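Local atomic coordinates of 3-phosphoshikimate 1-carboxyvinyltransferase (Streptomyces sviceus, PDB entry 7M0O), a protein that probably catalyses the transfer of the enolpyruvyl group of phosphoenolpyruvate to shikimate-3-phosphate, a late step on the way to chorismate. Residues A[37-42]-A[83-88]; A[97-102]-A[131-136]; A[228-233]-A[256-261]; A[285-290]-A[312-317]. All blocks are in the same frame, centred on the assembly; numbering follows the deposited sequence.

In the fold
From the N terminus, contact 1 comes first, returning helix 79-90 to helix 34-45. The chain then runs directly from helix 79-90 into strand 95-99, and contact 2 pairs that strand with strand 134-139. Pro86 and Leu85 O lie against the Phe98 ring, so contacts 1 and 2 touch. Across the centre of the chain, contact 3 joins helices 223-235 and 257-263, its centre about 35 Å from that of contact 1. Contact 4 sets strand 286-289 beside strand 311-314 and touches contact 3 through Phe257 and Met290. All four loops close in series; none nests in or crosses another. In each half, one of these helix pairs touches one of these strand pairs.

Contact 1. Residues A[37-42]-A[83-88]; sequences EGFAEG and RFLPTL
Phe39 holds CG anti to its backbone N (chi1 -158°), and Leu85 holds CG anti to its carbonyl carbon (chi1 -79°); these torsions set both CG atoms so that the side chains can meet between helices 34-45 and 79-90. Leu85 covers one face of the Phe39 ring, with CD2 3.5 Å from Phe39 CE2. The other branch of the leucine, CD1, rests 3.8 Å from Gly42 CA, on the side of the helix where a beta carbon would otherwise stand. Phe39 CE1 lies 3.7 Å from Phe84 CB. The two rings meet rim to rim, Phe84 CD2 in the plane of the Phe39 ring and Phe39 CE1 near the plane of the Phe84 ring, without stacking. Leu88 CD1 makes a looser contact with Phe39 CZ at 4.3 Å. The segments run nearly parallel, 21° apart with axes 10.7 Å apart, in the helical interior of an EPSP synthase domain. An alanine in place of Phe39 would probably open a gap between the helices, leaving Leu85 CD2 and Phe84 CB without their aromatic partner. Leu15 of helix 8-20 also touches the Phe39 ring, while Phe84 reaches Ala159 and lies near Gln155, a predicted substrate-binding residue. With no hydrogen bond between the segments, the two helices are held here by burial of apolar groups, Leu85 over the Phe39 ring and against Gly42.

Contact 2. Residues A[97-102]-A[131-136]; sequences RFDASP and HHPLTV
Phe98 and Leu134 form an antiparallel hydrogen-bonded pair: Phe98 N donates to Leu134 O at 2.8 Å, and Leu134 N returns a bond to Phe98 O at 3.1 Å. Phe98 O also accepts from a water that donates to Thr135 OG1 as well. On the face carrying Phe98 and Leu134, Phe98 CD1 meets Leu134 CD1 at 3.9 Å, the leucine having CG between its backbone N and carbonyl carbon (chi1 56°). His132 turns its edge to the phenylalanine, CE1 3.4 Å from Phe98 CB, while Leu134 CD2 lies over one face of the imidazole. A cis peptide bond precedes Pro133, whose CB sits 3.5 Å from Asp99 OD1. Further out, Asp99 OD2 pairs with Arg105, Thr135 OG1 bonds to Glu126, and Arg97 makes salt bridges to Asp72 and Glu70. The strands are the middle pair of a four-stranded mixed sheet, and Pro86 and Ala89 of helix 79-90 pack on Phe98, covering the face it shares with Leu134. His132 NE2 is hydrogen-bonded to Ala82 O, which requires a proton on NE2, whereas the buried ND1 has no partner in the model; the imidazole is therefore probably neutral, tying the strand's lead-in loop to the helix.

Contact 3. Residues A[228-233]-A[256-261]; sequences YFFAAA and GFVDVL
Phe257 O is approached by two backbone N-H groups of its own helix: Leu261 N at 3.2 Å, and Val260 N at 3.0 Å in a weak bond. This turn of helix 257-263 puts Phe257, Val258 and Leu261 on the flank that meets helix 223-235. Val258 makes the tightest approach. Its CG1, anti to the carbonyl carbon (chi1 -56°), stands over the face of the Phe230 ring in a CH-pi contact, 3.8 Å from the centroid and 30° off the ring normal. The methyl is displaced toward one side of the ring, as its distance of 3.4 Å to Phe230 CD2 indicates. One turn on, Leu261 presses CD1 against the backbone of the opposite helix, 3.7 Å from Phe230 O, and also touches Phe230 CB. The Phe257 ring offers an edge instead of a face: Ala231 CB lies near the plane of the ring, 4.1 Å from Phe257 CE2. No hydrogen bond joins the two segments, which run almost parallel, 8° apart. Thr299 of helix 297-303 touches both Ala231 and Phe257, so a third helix closes one side of the interface, while Val277 of strand 274-278 packs on Phe230 and Val258. Phe257 is about 9 Å, side chain to side chain, from Asp295, the predicted proton acceptor. Near-parallel helices packed inside a domain whose sheets lie outside them are characteristic of the EPSP synthase fold.

Contact 4. Residues A[285-290]-A[312-317]; sequences GLTANM and RIEDVA
Thr287 lays its methyl CG2 against the carboxylate of Glu314, 3.6 Å from OE1, while its OG1 passes alongside Arg312 CB. Glu314 extends beyond CG and brings OE2 within 2.8 Å of Arg312 NE; the salt bridge uses the anti lone pair of OE2 and lies close to the guanidinium plane. Arg312 has further partners in Glu349, at NH1, and in Trp347, through a cation-pi contact. An alanine in place of Glu314 would probably leave Arg312 NE without its carboxylate mate and uncover Thr287 CG2, letting the guanidinium turn more easily about its remaining partners. Farther along the same face, Asn289 ND2 donates to the anti lone pair of Asp315 OD2 at 3.1 Å, with amide and carboxylate planes 74° apart; Asn289 OD1 takes the backbone N-H of Arg291. On the other face Ala288 pairs with Ile313. Just past the strand, Met290 SD lies 3.7 Å from Ile313 CG2, and the methionine chain bends at chi3 (82°), directing CE to the ring of Phe257. Met290 CB also meets Val316 CG1. Four backbone bonds join the segments: Arg312 N to Leu286 O, Ala288 N to Arg312 O, Glu314 N to Ala288 O and, just beyond strand 286-289, Met290 N to Glu314 O. Leu300 of helix 297-303 packs on Met290 and Ile313. Strand 286-289, that helix and strand 311-314 form a beta-alpha-beta crossover, which delivers the chain to Asn318, predicted to bind shikimate-3-phosphate.

Contact 1. Residues A[37-42]-A[83-88]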
loop_
_atom_site.group_PDB
_atom_site.type_symbol
_atom_site.label_atom_id
_atom_site.label_comp_id
_atom_site.label_asym_id
_atom_site.label_seq_id
_atom_site.Cartn_x
_atom_site.Cartn_y
_atom_site.Cartn_z
ATOM N N GLU A 37 3.518 7.248 13.090
ATOM C CA GLU A 37 4.012 7.927 14.284
ATOM C C GLU A 37 3.405 7.325 15.547
ATOM O O GLU A 37 4.111 7.091 16.532
ATOM C CB GLU A 37 3.722 9.430 14.198
ATOM C CG GLU A 37 4.309 10.254 15.348
ATOM C CD GLU A 37 5.811 10.475 15.206
ATOM O OE1 GLU A 37 6.332 10.323 14.072
ATOM O OE2 GLU A 37 6.465 10.815 16.228
ATOM N N GLY A 38 2.095 7.063 15.533
ATOM C CA GLY A 38 1.464 6.425 16.675
ATOM C C GLY A 38 1.967 5.009 16.918
ATOM O O GLY A 38 2.081 4.581 18.075
ATOM N N PHE A 39 2.278 4.278 15.843
ATOM C CA PHE A 39 2.885 2.948 15.971
ATOM C C PHE A 39 4.213 3.036 16.712
ATOM O O PHE A 39 4.449 2.313 17.692
ATOM C CB PHE A 39 3.081 2.335 14.576
ATOM C CG PHE A 39 3.192 0.809 14.541
ATOM C CD1 PHE A 39 2.456 0.084 13.623
ATOM C CD2 PHE A 39 4.085 0.132 15.357
ATOM C CE1 PHE A 39 2.578 -1.308 13.542
ATOM C CE2 PHE A 39 4.208 -1.254 15.293
ATOM C CZ PHE A 39 3.457 -1.971 14.385
ATOM N N ALA A 40 5.103 3.917 16.242
ATOM C CA ALA A 40 6.374 4.139 16.921
ATOM C C ALA A 40 6.167 4.534 18.376
ATOM O O ALA A 40 6.855 4.022 19.264
ATOM C CB ALA A 40 7.179 5.213 16.181
ATOM N N GLU A 41 5.241 5.472 18.640
ATOM C CA GLU A 41 4.969 5.880 20.018
ATOM C C GLU A 41 4.481 4.706 20.863
ATOM O O GLU A 41 4.842 4.583 22.039
ATOM C CB GLU A 41 3.922 6.997 20.065
ATOM C CG GLU A 41 4.298 8.314 19.368
ATOM C CD GLU A 41 3.139 9.319 19.350
ATOM O OE1 GLU A 41 2.209 9.179 20.176
ATOM O OE2 GLU A 41 3.147 10.244 18.503
ATOM N N GLY A 42 3.617 3.865 20.291
ATOM C CA GLY A 42 3.123 2.711 21.021
ATOM C C GLY A 42 4.231 1.733 21.340
ATOM O O GLY A 42 4.282 1.178 22.439
ATOM N N ARG A 83 -4.444 -2.679 15.019
ATOM C CA ARG A 83 -4.468 -4.122 14.802
ATOM C C ARG A 83 -3.127 -4.790 15.064
ATOM O O ARG A 83 -3.088 -5.862 15.677
ATOM C CB ARG A 83 -4.919 -4.435 13.372
ATOM C CG ARG A 83 -6.317 -3.937 13.086
ATOM C CD ARG A 83 -6.463 -3.523 11.630
ATOM N NE ARG A 83 -7.826 -3.098 11.328
ATOM C CZ ARG A 83 -8.228 -2.678 10.133
ATOM N NH1 ARG A 83 -7.371 -2.615 9.122
ATOM N NH2 ARG A 83 -9.490 -2.320 9.953
ATOM N N PHE A 84 -2.018 -4.169 14.652
ATOM C CA PHE A 84 -0.714 -4.818 14.778
ATOM C C PHE A 84 -0.165 -4.758 16.200
ATOM O O PHE A 84 0.478 -5.710 16.649
ATOM C CB PHE A 84 0.298 -4.183 13.823
ATOM C CG PHE A 84 0.143 -4.603 12.392
ATOM C CD1 PHE A 84 -0.912 -5.415 11.989
ATOM C CD2 PHE A 84 1.070 -4.194 11.443
ATOM C CE1 PHE A 84 -1.044 -5.797 10.668
ATOM C CE2 PHE A 84 0.945 -4.569 10.109
ATOM C CZ PHE A 84 -0.111 -5.374 9.721
ATOM N N LEU A 85 -0.347 -3.648 16.917
ATOM C CA LEU A 85 0.181 -3.598 18.281
ATOM C C LEU A 85 -0.468 -4.625 19.207
ATOM O O LEU A 85 0.265 -5.273 19.968
ATOM C CB LEU A 85 0.062 -2.176 18.848
ATOM C CG LEU A 85 1.132 -1.191 18.379
ATOM C CD1 LEU A 85 1.144 0.040 19.266
ATOM C CD2 LEU A 85 2.523 -1.827 18.352
ATOM N N PRO A 86 -1.791 -4.817 19.222
ATOM C CA PRO A 86 -2.342 -5.908 20.050
ATOM C C PRO A 86 -1.824 -7.270 19.658
ATOM O O PRO A 86 -1.668 -8.145 20.522
ATOM C CB PRO A 86 -3.849 -5.795 19.818
ATOM C CG PRO A 86 -4.057 -4.329 19.472
ATOM C CD PRO A 86 -2.860 -3.982 18.637
ATOM N N THR A 87 -1.563 -7.472 18.368
ATOM C CA THR A 87 -1.020 -8.748 17.904
ATOM C C THR A 87 0.385 -8.985 18.451
ATOM O O THR A 87 0.691 -10.066 18.974
ATOM C CB THR A 87 -1.005 -8.780 16.377
ATOM O OG1 THR A 87 -2.328 -8.624 15.864
ATOM C CG2 THR A 87 -0.393 -10.104 15.863
ATOM N N LEU A 88 1.273 -8.001 18.290
ATOM C CA LEU A 88 2.608 -8.080 18.882
ATOM C C LEU A 88 2.551 -8.334 20.380
ATOM O O LEU A 88 3.301 -9.157 20.920
ATOM C CB LEU A 88 3.362 -6.777 18.631
ATOM C CG LEU A 88 4.066 -6.639 17.295
ATOM C CD1 LEU A 88 4.414 -5.158 17.084
ATOM C CD2 LEU A 88 5.325 -7.512 17.280
#

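Contact 2. Residues A[97-102]-A[131-136]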
loop_
_atom_site.group_PDB
_atom_site.type_symbol
_atom_site.label_atom_id
_atom_site.label_comp_id
_atom_site.label_asym_id
_atom_site.label_seq_id
_atom_site.Cartn_x
_atom_site.Cartn_y
_atom_site.Cartn_z
ATOM N N ARG A 97 -3.464 -2.738 28.054
ATOM C CA ARG A 97 -4.783 -2.130 27.877
ATOM C C ARG A 97 -4.730 -1.188 26.677
ATOM O O ARG A 97 -4.053 -0.155 26.720
ATOM C CB ARG A 97 -5.207 -1.392 29.146
ATOM C CG ARG A 97 -5.405 -2.305 30.344
ATOM C CD ARG A 97 -5.613 -1.523 31.633
ATOM N NE ARG A 97 -4.405 -0.798 32.009
ATOM C CZ ARG A 97 -3.416 -1.317 32.729
ATOM N NH1 ARG A 97 -3.493 -2.572 33.162
ATOM N NH2 ARG A 97 -2.348 -0.579 33.014
ATOM N N PHE A 98 -5.441 -1.545 25.607
ATOM C CA PHE A 98 -5.450 -0.767 24.375
ATOM C C PHE A 98 -6.705 0.091 24.277
ATOM O O PHE A 98 -7.785 -0.290 24.741
ATOM C CB PHE A 98 -5.367 -1.696 23.157
ATOM C CG PHE A 98 -4.035 -2.382 23.013
ATOM C CD1 PHE A 98 -3.809 -3.633 23.565
ATOM C CD2 PHE A 98 -3.009 -1.776 22.299
ATOM C CE1 PHE A 98 -2.572 -4.262 23.429
ATOM C CE2 PHE A 98 -1.774 -2.408 22.158
ATOM C CZ PHE A 98 -1.562 -3.654 22.730
ATOM N N ASP A 99 -6.549 1.264 23.675
ATOM C CA ASP A 99 -7.682 2.116 23.355
ATOM C C ASP A 99 -7.348 2.871 22.074
ATOM O O ASP A 99 -6.204 2.890 21.618
ATOM C CB ASP A 99 -8.019 3.079 24.513
ATOM C CG ASP A 99 -9.441 3.573 24.453
ATOM O OD1 ASP A 99 -10.196 3.099 23.570
ATOM O OD2 ASP A 99 -9.799 4.447 25.280
ATOM N N ALA A 100 -8.361 3.487 21.480
ATOM C CA ALA A 100 -8.149 4.267 20.268
ATOM C C ALA A 100 -8.942 5.563 20.383
ATOM O O ALA A 100 -9.637 5.800 21.364
ATOM C CB ALA A 100 -8.535 3.446 19.033
ATOM N N SER A 101 -8.812 6.417 19.381
ATOM C CA SER A 101 -9.584 7.643 19.363
ATOM C C SER A 101 -11.074 7.308 19.266
ATOM O O SER A 101 -11.448 6.215 18.823
ATOM C CB SER A 101 -9.147 8.503 18.180
ATOM O OG SER A 101 -9.600 7.934 16.972
ATOM N N PRO A 102 -11.944 8.216 19.691
ATOM C CA PRO A 102 -13.389 7.932 19.596
ATOM C C PRO A 102 -13.823 7.546 18.190
ATOM O O PRO A 102 -14.711 6.703 18.015
ATOM C CB PRO A 102 -14.019 9.247 20.074
ATOM C CG PRO A 102 -12.963 9.832 21.020
ATOM C CD PRO A 102 -11.653 9.479 20.401
ATOM N N HIS A 131 -14.311 -4.344 19.212
ATOM C CA HIS A 131 -13.880 -2.950 19.239
ATOM C C HIS A 131 -12.843 -2.698 20.332
ATOM O O HIS A 131 -12.820 -3.372 21.364
ATOM C CB HIS A 131 -15.079 -2.021 19.488
ATOM C CG HIS A 131 -16.126 -2.079 18.423
ATOM N ND1 HIS A 131 -16.349 -1.037 17.552
ATOM C CD2 HIS A 131 -17.018 -3.044 18.091
ATOM C CE1 HIS A 131 -17.320 -1.361 16.717
ATOM N NE2 HIS A 131 -17.754 -2.568 17.029
ATOM N N HIS A 132 -11.983 -1.711 20.093
ATOM C CA HIS A 132 -11.306 -1.023 21.186
ATOM C C HIS A 132 -12.328 -0.250 22.030
ATOM O O HIS A 132 -13.337 0.228 21.512
ATOM C CB HIS A 132 -10.252 -0.060 20.636
ATOM C CG HIS A 132 -9.037 -0.753 20.104
ATOM N ND1 HIS A 132 -8.006 -1.166 20.923
ATOM C CD2 HIS A 132 -8.703 -1.146 18.850
ATOM C CE1 HIS A 132 -7.082 -1.769 20.192
ATOM N NE2 HIS A 132 -7.481 -1.771 18.933
ATOM N N PRO A 133 -12.084 -0.099 23.340
ATOM C CA PRO A 133 -10.911 -0.560 24.091
ATOM C C PRO A 133 -10.918 -2.074 24.313
ATOM O O PRO A 133 -11.976 -2.704 24.382
ATOM C CB PRO A 133 -11.026 0.208 25.420
ATOM C CG PRO A 133 -12.472 0.514 25.551
ATOM C CD PRO A 133 -12.971 0.747 24.161
ATOM N N LEU A 134 -9.724 -2.653 24.396
ATOM C CA LEU A 134 -9.596 -4.077 24.672
ATOM C C LEU A 134 -8.341 -4.315 25.489
ATOM O O LEU A 134 -7.379 -3.538 25.431
ATOM C CB LEU A 134 -9.564 -4.899 23.384
ATOM C CG LEU A 134 -8.484 -4.533 22.367
ATOM C CD1 LEU A 134 -7.212 -5.362 22.628
ATOM C CD2 LEU A 134 -8.985 -4.759 20.958
ATOM N N THR A 135 -8.340 -5.413 26.228
ATOM C CA THR A 135 -7.266 -5.712 27.163
ATOM C C THR A 135 -6.697 -7.090 26.853
ATOM O O THR A 135 -7.455 -8.058 26.754
ATOM C CB THR A 135 -7.797 -5.631 28.597
ATOM O OG1 THR A 135 -8.236 -4.287 28.844
ATOM C CG2 THR A 135 -6.717 -6.009 29.612
ATOM N N VAL A 136 -5.374 -7.172 26.689
ATOM C CA VAL A 136 -4.674 -8.437 26.459
ATOM C C VAL A 136 -3.857 -8.798 27.691
ATOM O O VAL A 136 -2.884 -8.108 28.029
ATOM C CB VAL A 136 -3.753 -8.382 25.231
ATOM C CG1 VAL A 136 -3.087 -9.760 25.012
ATOM C CG2 VAL A 136 -4.498 -7.905 23.984
HETATM O O HOH W 1 -8.521 -1.521 27.484
#

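Contact 3. Residues A[228-233]-A[256-261]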
loop_
_atom_site.group_PDB
_atom_site.type_symbol
_atom_site.label_atom_id
_atom_site.label_comp_id
_atom_site.label_asym_id
_atom_site.label_seq_id
_atom_site.Cartn_x
_atom_site.Cartn_y
_atom_site.Cartn_z
ATOM N N TYR A 228 2.069 8.347 -11.941
ATOM C CA TYR A 228 1.754 9.652 -12.510
ATOM C C TYR A 228 3.015 10.406 -12.885
ATOM O O TYR A 228 3.031 11.121 -13.892
ATOM C CB TYR A 228 0.913 10.483 -11.523
ATOM C CG TYR A 228 -0.230 9.668 -10.999
ATOM C CD1 TYR A 228 -1.315 9.365 -11.818
ATOM C CD2 TYR A 228 -0.199 9.144 -9.711
ATOM C CE1 TYR A 228 -2.350 8.579 -11.357
ATOM C CE2 TYR A 228 -1.238 8.351 -9.241
ATOM C CZ TYR A 228 -2.294 8.071 -10.072
ATOM O OH TYR A 228 -3.307 7.272 -9.609
ATOM N N PHE A 229 4.091 10.220 -12.119
ATOM C CA PHE A 229 5.323 10.941 -12.404
ATOM C C PHE A 229 6.070 10.274 -13.560
ATOM O O PHE A 229 6.580 10.963 -14.449
ATOM C CB PHE A 229 6.152 11.050 -11.111
ATOM C CG PHE A 229 5.467 11.874 -10.032
ATOM C CD1 PHE A 229 5.809 13.200 -9.825
ATOM C CD2 PHE A 229 4.424 11.342 -9.290
ATOM C CE1 PHE A 229 5.148 13.972 -8.865
ATOM C CE2 PHE A 229 3.747 12.104 -8.357
ATOM C CZ PHE A 229 4.116 13.431 -8.138
ATOM N N PHE A 230 6.040 8.937 -13.613
ATOM C CA PHE A 230 6.566 8.209 -14.764
ATOM C C PHE A 230 5.823 8.593 -16.051
ATOM O O PHE A 230 6.446 8.776 -17.103
ATOM C CB PHE A 230 6.455 6.698 -14.530
ATOM C CG PHE A 230 7.439 6.119 -13.525
ATOM C CD1 PHE A 230 8.750 6.563 -13.433
ATOM C CD2 PHE A 230 7.043 5.082 -12.709
ATOM C CE1 PHE A 230 9.638 5.977 -12.510
ATOM C CE2 PHE A 230 7.921 4.486 -11.798
ATOM C CZ PHE A 230 9.213 4.936 -11.705
ATOM N N ALA A 231 4.485 8.683 -15.996
ATOM C CA ALA A 231 3.692 9.050 -17.174
ATOM C C ALA A 231 4.011 10.459 -17.667
ATOM O O ALA A 231 4.090 10.696 -18.884
ATOM C CB ALA A 231 2.200 8.944 -16.859
ATOM N N ALA A 232 4.158 11.409 -16.746
ATOM C CA ALA A 232 4.534 12.772 -17.125
ATOM C C ALA A 232 5.841 12.784 -17.915
ATOM O O ALA A 232 5.975 13.507 -18.916
ATOM C CB ALA A 232 4.656 13.641 -15.869
ATOM N N ALA A 233 6.812 11.958 -17.503
ATOM C CA ALA A 233 8.078 11.911 -18.228
ATOM C C ALA A 233 7.903 11.296 -19.612
ATOM O O ALA A 233 8.475 11.784 -20.588
ATOM C CB ALA A 233 9.118 11.135 -17.420
ATOM N N GLY A 256 4.928 -2.398 -12.884
ATOM C CA GLY A 256 4.730 -2.886 -14.248
ATOM C C GLY A 256 4.096 -1.879 -15.198
ATOM O O GLY A 256 4.103 -2.105 -16.417
ATOM N N PHE A 257 3.544 -0.784 -14.683
ATOM C CA PHE A 257 3.070 0.269 -15.561
ATOM C C PHE A 257 4.188 0.772 -16.474
ATOM O O PHE A 257 3.930 1.158 -17.620
ATOM C CB PHE A 257 2.460 1.401 -14.723
ATOM C CG PHE A 257 1.976 2.580 -15.536
ATOM C CD1 PHE A 257 0.837 2.473 -16.328
ATOM C CD2 PHE A 257 2.644 3.800 -15.490
ATOM C CE1 PHE A 257 0.375 3.550 -17.056
ATOM C CE2 PHE A 257 2.204 4.882 -16.213
ATOM C CZ PHE A 257 1.068 4.768 -17.015
ATOM N N VAL A 258 5.445 0.763 -16.007
ATOM C CA VAL A 258 6.493 1.339 -16.855
ATOM C C VAL A 258 6.795 0.454 -18.058
ATOM O O VAL A 258 7.318 0.948 -19.061
ATOM C CB VAL A 258 7.798 1.642 -16.084
ATOM C CG1 VAL A 258 7.541 2.564 -14.903
ATOM C CG2 VAL A 258 8.516 0.359 -15.645
ATOM N N ASP A 259 6.476 -0.839 -17.987
ATOM C CA ASP A 259 6.632 -1.706 -19.148
ATOM C C ASP A 259 5.651 -1.322 -20.251
ATOM O O ASP A 259 5.968 -1.471 -21.437
ATOM C CB ASP A 259 6.448 -3.171 -18.733
ATOM C CG ASP A 259 7.503 -3.632 -17.743
ATOM O OD1 ASP A 259 8.673 -3.240 -17.905
ATOM O OD2 ASP A 259 7.165 -4.384 -16.795
ATOM N N VAL A 260 4.476 -0.803 -19.873
ATOM C CA VAL A 260 3.534 -0.233 -20.839
ATOM C C VAL A 260 4.119 1.026 -21.471
ATOM O O VAL A 260 4.051 1.221 -22.689
ATOM C CB VAL A 260 2.182 0.061 -20.162
ATOM C CG1 VAL A 260 1.207 0.661 -21.176
ATOM C CG2 VAL A 260 1.586 -1.222 -19.549
ATOM N N LEU A 261 4.680 1.915 -20.651
ATOM C CA LEU A 261 5.303 3.119 -21.199
ATOM C C LEU A 261 6.421 2.778 -22.186
ATOM O O LEU A 261 6.552 3.425 -23.234
ATOM C CB LEU A 261 5.842 3.999 -20.070
ATOM C CG LEU A 261 4.789 4.523 -19.090
ATOM C CD1 LEU A 261 5.464 5.354 -18.008
ATOM C CD2 LEU A 261 3.675 5.320 -19.802
#

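Contact 4. Residues A[285-290]-A[312-317]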
loop_
_atom_site.group_PDB
_atom_site.type_symbol
_atom_site.label_atom_id
_atom_site.label_comp_id
_atom_site.label_asym_id
_atom_site.label_seq_id
_atom_site.Cartn_x
_atom_site.Cartn_y
_atom_site.Cartn_z
ATOM N N GLY A 285 0.336 4.245 -29.924
ATOM C CA GLY A 285 -0.842 3.543 -29.460
ATOM C C GLY A 285 -0.626 2.044 -29.363
ATOM O O GLY A 285 0.284 1.465 -29.959
ATOM N N LEU A 286 -1.498 1.401 -28.593
ATOM C CA LEU A 286 -1.364 -0.022 -28.317
ATOM C C LEU A 286 -2.640 -0.518 -27.658
ATOM O O LEU A 286 -3.503 0.266 -27.251
ATOM C CB LEU A 286 -0.166 -0.344 -27.415
ATOM C CG LEU A 286 0.170 0.502 -26.176
ATOM C CD1 LEU A 286 -0.931 0.532 -25.131
ATOM C CD2 LEU A 286 1.478 0.034 -25.550
ATOM N N THR A 287 -2.723 -1.836 -27.553
ATOM C CA THR A 287 -3.666 -2.521 -26.683
ATOM C C THR A 287 -2.908 -3.035 -25.472
ATOM O O THR A 287 -1.864 -3.674 -25.623
ATOM C CB THR A 287 -4.326 -3.685 -27.413
ATOM O OG1 THR A 287 -5.140 -3.177 -28.472
ATOM C CG2 THR A 287 -5.185 -4.490 -26.439
ATOM N N ALA A 288 -3.437 -2.777 -24.277
ATOM C CA ALA A 288 -2.781 -3.195 -23.044
ATOM C C ALA A 288 -3.783 -3.923 -22.156
ATOM O O ALA A 288 -4.848 -3.383 -21.833
ATOM C CB ALA A 288 -2.181 -1.987 -22.312
ATOM N N ASN A 289 -3.449 -5.147 -21.771
ATOM C CA ASN A 289 -4.217 -5.851 -20.750
ATOM C C ASN A 289 -3.732 -5.358 -19.394
ATOM O O ASN A 289 -2.587 -5.619 -19.011
ATOM C CB ASN A 289 -4.028 -7.360 -20.910
ATOM C CG ASN A 289 -4.783 -8.170 -19.870
ATOM O OD1 ASN A 289 -4.812 -7.836 -18.681
ATOM N ND2 ASN A 289 -5.385 -9.263 -20.317
ATOM N N MET A 290 -4.590 -4.629 -18.661
ATOM C CA MET A 290 -4.178 -4.049 -17.384
ATOM C C MET A 290 -4.854 -4.705 -16.178
ATOM O O MET A 290 -4.969 -4.087 -15.117
ATOM C CB MET A 290 -4.416 -2.534 -17.400
ATOM C CG MET A 290 -3.552 -1.829 -18.456
ATOM S SD MET A 290 -3.583 0.003 -18.426
ATOM C CE MET A 290 -2.391 0.382 -17.132
ATOM N N ARG A 312 -6.243 0.945 -26.442
ATOM C CA ARG A 312 -7.311 0.080 -25.963
ATOM C C ARG A 312 -6.846 -0.630 -24.702
ATOM O O ARG A 312 -5.863 -1.386 -24.740
ATOM C CB ARG A 312 -7.720 -0.923 -27.039
ATOM C CG ARG A 312 -8.926 -1.774 -26.645
ATOM C CD ARG A 312 -9.406 -2.615 -27.812
ATOM N NE ARG A 312 -10.369 -3.652 -27.439
ATOM C CZ ARG A 312 -11.673 -3.573 -27.687
ATOM N NH1 ARG A 312 -12.169 -2.509 -28.302
ATOM N NH2 ARG A 312 -12.476 -4.569 -27.337
ATOM N N ILE A 313 -7.560 -0.409 -23.598
ATOM C CA ILE A 313 -7.239 -1.017 -22.309
ATOM C C ILE A 313 -8.235 -2.145 -22.055
ATOM O O ILE A 313 -9.447 -1.910 -22.032
ATOM C CB ILE A 313 -7.266 0.027 -21.179
ATOM C CG1 ILE A 313 -6.277 1.160 -21.463
ATOM C CG2 ILE A 313 -6.924 -0.613 -19.828
ATOM C CD1 ILE A 313 -6.294 2.232 -20.369
ATOM N N GLU A 314 -7.736 -3.377 -21.881
ATOM C CA GLU A 314 -8.584 -4.558 -21.844
ATOM C C GLU A 314 -8.457 -5.277 -20.506
ATOM O O GLU A 314 -7.471 -5.111 -19.778
ATOM C CB GLU A 314 -8.225 -5.545 -22.978
ATOM C CG GLU A 314 -8.641 -5.063 -24.345
ATOM C CD GLU A 314 -8.302 -6.034 -25.456
ATOM O OE1 GLU A 314 -7.493 -6.962 -25.235
ATOM O OE2 GLU A 314 -8.840 -5.845 -26.565
ATOM N N ASP A 315 -9.487 -6.078 -20.191
ATOM C CA ASP A 315 -9.497 -6.962 -19.022
ATOM C C ASP A 315 -9.519 -6.167 -17.714
ATOM O O ASP A 315 -8.887 -6.553 -16.727
ATOM C CB ASP A 315 -8.312 -7.934 -19.059
ATOM C CG ASP A 315 -8.613 -9.290 -18.399
ATOM O OD1 ASP A 315 -9.717 -9.504 -17.836
ATOM O OD2 ASP A 315 -7.716 -10.158 -18.445
ATOM N N VAL A 316 -10.293 -5.077 -17.684
ATOM C CA VAL A 316 -10.339 -4.209 -16.515
ATOM C C VAL A 316 -11.765 -4.128 -15.974
ATOM O O VAL A 316 -12.222 -3.056 -15.568
ATOM C CB VAL A 316 -9.777 -2.805 -16.829
ATOM C CG1 VAL A 316 -8.252 -2.865 -16.902
ATOM C CG2 VAL A 316 -10.354 -2.233 -18.149
ATOM N N ALA A 317 -12.461 -5.272 -15.935
ATOM C CA ALA A 317 -13.732 -5.336 -15.220
ATOM C C ALA A 317 -13.601 -4.827 -13.793
ATOM O O ALA A 317 -14.528 -4.185 -13.273
ATOM C CB ALA A 317 -14.263 -6.777 -15.202
#